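Side-chain contact in conserved hypothetical protein (Shewanella loihica, PDB 2GPI), which is of unknown function but belongs to the DUF1488 family and may take part in transcriptional regulation of the shikimate pathway: residues A[23-28]-A[32-37]. Residues are numbered along the deposited sequence; the frame is centred on the assembly and turned at random.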
ATOM      1  N   PHE A  23      -2.339   4.358  -0.745  1.00 12.18           N
ATOM      2  CA  PHE A  23      -1.262   4.986   0.004  1.00 11.47           C
ATOM      3  C   PHE A  23      -0.202   5.463  -0.997  1.00 12.61           C
ATOM      4  O   PHE A  23      -0.157   5.021  -2.113  1.00 14.56           O
ATOM      5  CB  PHE A  23      -0.684   4.136   1.136  1.00 12.45           C
ATOM      6  CG  PHE A  23      -0.077   2.806   0.730  1.00 11.89           C
ATOM      7  CD1 PHE A  23      -0.859   1.736   0.329  1.00 10.66           C
ATOM      8  CD2 PHE A  23       1.288   2.630   0.761  1.00 11.31           C
ATOM      9  CE1 PHE A  23      -0.272   0.509   0.023  1.00 12.19           C
ATOM     10  CE2 PHE A  23       1.870   1.397   0.436  1.00 11.15           C
ATOM     11  CZ  PHE A  23       1.104   0.364   0.066  1.00 11.89           C
ATOM     12  N   THR A  24       0.619   6.391  -0.578  1.00 12.79           N
ATOM     13  CA  THR A  24       1.498   7.087  -1.492  1.00 11.40           C
ATOM     14  C   THR A  24       2.984   6.891  -1.161  1.00 12.41           C
ATOM     15  O   THR A  24       3.391   6.856  -0.003  1.00 11.85           O
ATOM     16  CB  THR A  24       1.194   8.595  -1.473  1.00 13.57           C
ATOM     17  OG1 THR A  24       1.192   9.050  -0.106  1.00 15.20           O
ATOM     18  CG2 THR A  24      -0.158   8.882  -2.104  1.00 15.18           C
ATOM     19  N   ALA A  25       3.771   6.697  -2.205  1.00 11.52           N
ATOM     20  CA  ALA A  25       5.222   6.716  -2.115  1.00 10.25           C
ATOM     21  C   ALA A  25       5.684   7.813  -3.041  1.00 12.83           C
ATOM     22  O   ALA A  25       4.941   8.295  -3.882  1.00 12.62           O
ATOM     23  CB  ALA A  25       5.823   5.394  -2.552  1.00 13.19           C
ATOM     24  N   GLN A  26       6.920   8.245  -2.876  1.00 10.34           N
ATOM     25  CA  GLN A  26       7.459   9.269  -3.726  1.00 13.38           C
ATOM     26  C   GLN A  26       8.934   9.005  -3.887  1.00 14.11           C
ATOM     27  O   GLN A  26       9.622   8.647  -2.927  1.00 12.96           O
ATOM     28  CB  GLN A  26       7.225  10.597  -3.024  1.00 13.32           C
ATOM     29  CG  GLN A  26       7.453  11.764  -3.823  1.00 18.91           C
ATOM     30  CD  GLN A  26       6.962  12.983  -3.065  1.00 22.00           C
ATOM     31  OE1 GLN A  26       5.769  13.099  -2.742  1.00 22.99           O
ATOM     32  NE2 GLN A  26       7.883  13.885  -2.762  1.00 32.55           N
ATOM     33  N   GLN A  27       9.450   9.244  -5.086  1.00  9.90           N
ATOM     34  CA  GLN A  27      10.879   9.128  -5.264  1.00 12.32           C
ATOM     35  C   GLN A  27      11.343  10.317  -6.115  1.00 15.93           C
ATOM     36  O   GLN A  27      10.814  10.561  -7.206  1.00 13.10           O
ATOM     37  CB  GLN A  27      11.220   7.738  -5.834  1.00 15.54           C
ATOM     38  CG  GLN A  27      12.677   7.254  -5.492  1.00 16.65           C
ATOM     39  CD  GLN A  27      13.694   7.618  -6.569  1.00 25.91           C
ATOM     40  OE1 GLN A  27      13.331   8.105  -7.630  1.00 28.33           O
ATOM     41  NE2 GLN A  27      14.961   7.335  -6.304  1.00 25.10           N
ATOM     42  N   GLN A  28      12.280  11.096  -5.578  1.00 17.28           N
ATOM     43  CA  GLN A  28      12.846  12.234  -6.300  1.00 24.24           C
ATOM     44  C   GLN A  28      11.726  13.038  -6.960  1.00 24.09           C
ATOM     45  O   GLN A  28      11.765  13.300  -8.176  1.00 24.05           O
ATOM     46  CB  GLN A  28      13.894  11.747  -7.302  1.00 24.89           C
ATOM     47  CG  GLN A  28      15.162  11.211  -6.616  1.00 29.42           C
ATOM     48  CD  GLN A  28      16.155  10.566  -7.589  1.00 34.61           C
ATOM     49  OE1 GLN A  28      15.775   9.770  -8.455  1.00 54.62           O
ATOM     50  NE2 GLN A  28      17.430  10.902  -7.439  1.00 45.31           N
ATOM     51  N   ILE A  32       4.260   7.779  -6.557  1.00 10.03           N
ATOM     52  CA  ILE A  32       3.906   6.424  -6.915  1.00  9.55           C
ATOM     53  C   ILE A  32       2.687   6.011  -6.081  1.00 11.81           C
ATOM     54  O   ILE A  32       2.772   5.921  -4.847  1.00 10.97           O
ATOM     55  CB  ILE A  32       5.080   5.440  -6.726  1.00  9.46           C
ATOM     56  CG1 ILE A  32       6.264   5.825  -7.624  1.00 14.60           C
ATOM     57  CG2 ILE A  32       4.599   4.020  -7.018  1.00 12.09           C
ATOM     58  CD1 ILE A  32       7.607   5.163  -7.182  1.00 15.31           C
ATOM     59  N   ASP A  33       1.560   5.849  -6.761  1.00  8.88           N
ATOM     60  CA  ASP A  33       0.350   5.412  -6.112  1.00  9.87           C
ATOM     61  C   ASP A  33       0.396   3.914  -5.806  1.00  9.60           C
ATOM     62  O   ASP A  33       0.584   3.038  -6.680  1.00 12.08           O
ATOM     63  CB  ASP A  33      -0.889   5.866  -6.868  1.00 13.27           C
ATOM     64  CG  ASP A  33      -0.994   7.398  -6.881  1.00 14.33           C
ATOM     65  OD1 ASP A  33      -1.052   8.016  -5.795  1.00 15.03           O
ATOM     66  OD2 ASP A  33      -0.898   7.977  -7.977  1.00 16.94           O
ATOM     67  N   CYS A  34       0.171   3.589  -4.538  1.00 10.61           N
ATOM     68  CA  CYS A  34       0.202   2.198  -4.091  1.00 11.15           C
ATOM     69  C   CYS A  34      -1.163   1.824  -3.516  1.00 12.16           C
ATOM     70  O   CYS A  34      -1.884   2.680  -2.986  1.00 11.90           O
ATOM     71  CB  CYS A  34       1.211   1.982  -2.984  1.00 11.57           C
ATOM     72  SG  CYS A  34       2.900   2.481  -3.430  1.00 12.32           S
ATOM     73  N   TYR A  35      -1.491   0.561  -3.620  1.00 11.26           N
ATOM     74  CA  TYR A  35      -2.817   0.071  -3.242  1.00 11.11           C
ATOM     75  C   TYR A  35      -2.704  -1.273  -2.548  1.00 12.43           C
ATOM     76  O   TYR A  35      -1.917  -2.103  -2.920  1.00 12.78           O
ATOM     77  CB  TYR A  35      -3.699  -0.058  -4.458  1.00 11.68           C
ATOM     78  CG  TYR A  35      -3.922   1.243  -5.179  1.00 13.73           C
ATOM     79  CD1 TYR A  35      -3.076   1.673  -6.187  1.00 13.73           C
ATOM     80  CD2 TYR A  35      -4.980   2.079  -4.821  1.00 16.46           C
ATOM     81  CE1 TYR A  35      -3.254   2.884  -6.777  1.00 14.52           C
ATOM     82  CE2 TYR A  35      -5.195   3.284  -5.439  1.00 14.18           C
ATOM     83  CZ  TYR A  35      -4.316   3.709  -6.438  1.00 11.62           C
ATOM     84  OH  TYR A  35      -4.508   4.903  -7.064  1.00 15.78           O
ATOM     85  N   ILE A  36      -3.515  -1.461  -1.514  1.00 12.99           N
ATOM     86  CA  ILE A  36      -3.717  -2.781  -0.909  1.00 11.52           C
ATOM     87  C   ILE A  36      -5.237  -3.030  -0.848  1.00 12.87           C
ATOM     88  O   ILE A  36      -5.993  -2.262  -0.215  1.00 12.93           O
ATOM     89  CB  ILE A  36      -2.984  -2.959   0.464  1.00 12.32           C
ATOM     90  CG1 ILE A  36      -3.177  -4.363   1.025  1.00 14.90           C
ATOM     91  CG2 ILE A  36      -3.395  -1.886   1.494  1.00 11.27           C
ATOM     92  CD1 ILE A  36      -2.271  -4.701   2.227  1.00 15.01           C
ATOM     93  N   GLY A  37      -5.662  -4.065  -1.555  1.00 13.63           N
ATOM     94  CA  GLY A  37      -7.073  -4.341  -1.652  1.00 12.83           C
ATOM     95  C   GLY A  37      -7.705  -4.805  -0.349  1.00 14.15           C
ATOM     96  O   GLY A  37      -7.039  -5.303   0.569  1.00 14.23           O
TER
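The antiparallel beta hairpin of strands 20-27 and 30-37 brings Phe23 against Cys34 and Ala25 against Ile32. Each of these two pairs is a hydrogen-bonded pair with two backbone bonds. Phe23 N donates a hydrogen bond to Cys34 O at 2.8 Å, and Cys34 N donates one to Phe23 O. The second pair repeats the pattern, with Ile32 N meeting Ala25 O at 2.8 Å in an almost straight N-H...O line (179°). Phe23 has the most surface covered by the opposite strand. Its CG sits between the backbone N and the carbonyl carbon (chi1 60°), and this torsion lays the ring over the neighbouring strand. Cys34 CB comes down over the centre of one ring face, 3.5 Å from the centroid, as a CH-pi contact. Cys34 SG stands oblique to the same ring at 4.6 Å from its centroid, a sulfur-aromatic contact. Ile36 N lies at the ring edge, near its plane, and Ile36 CG2 touches Phe23 CE1 at 4.2 Å. Within the mixed sheet the hairpin is central: strand 20-27 also pairs with strands 6-8 and 13-15, and strand 30-37 with strand 85-87. The face bearing Phe23, Ala25 and Cys34 is packed by helix 63-75, where Ile66 and Ala70 touch Phe23 and Ile74 touches Ala25. Replacing Phe23 with an alanine would probably leave Cys34 CB without its ring face and open a gap between the sheet and this helix. Ala25 CB lies 4.2 Å from Ile32 CB and continues the apolar row. On the other sheet face, Thr24 and Asp33 form the non-hydrogen-bonded pair, side by side, with Thr24 CG2 3.9 Å from Asp33 OD1. Thr24 OG1 is hydrogen-bonded to Thr9 OG1 and Gln11 N, and Asp33 OD1 to His22 NE2.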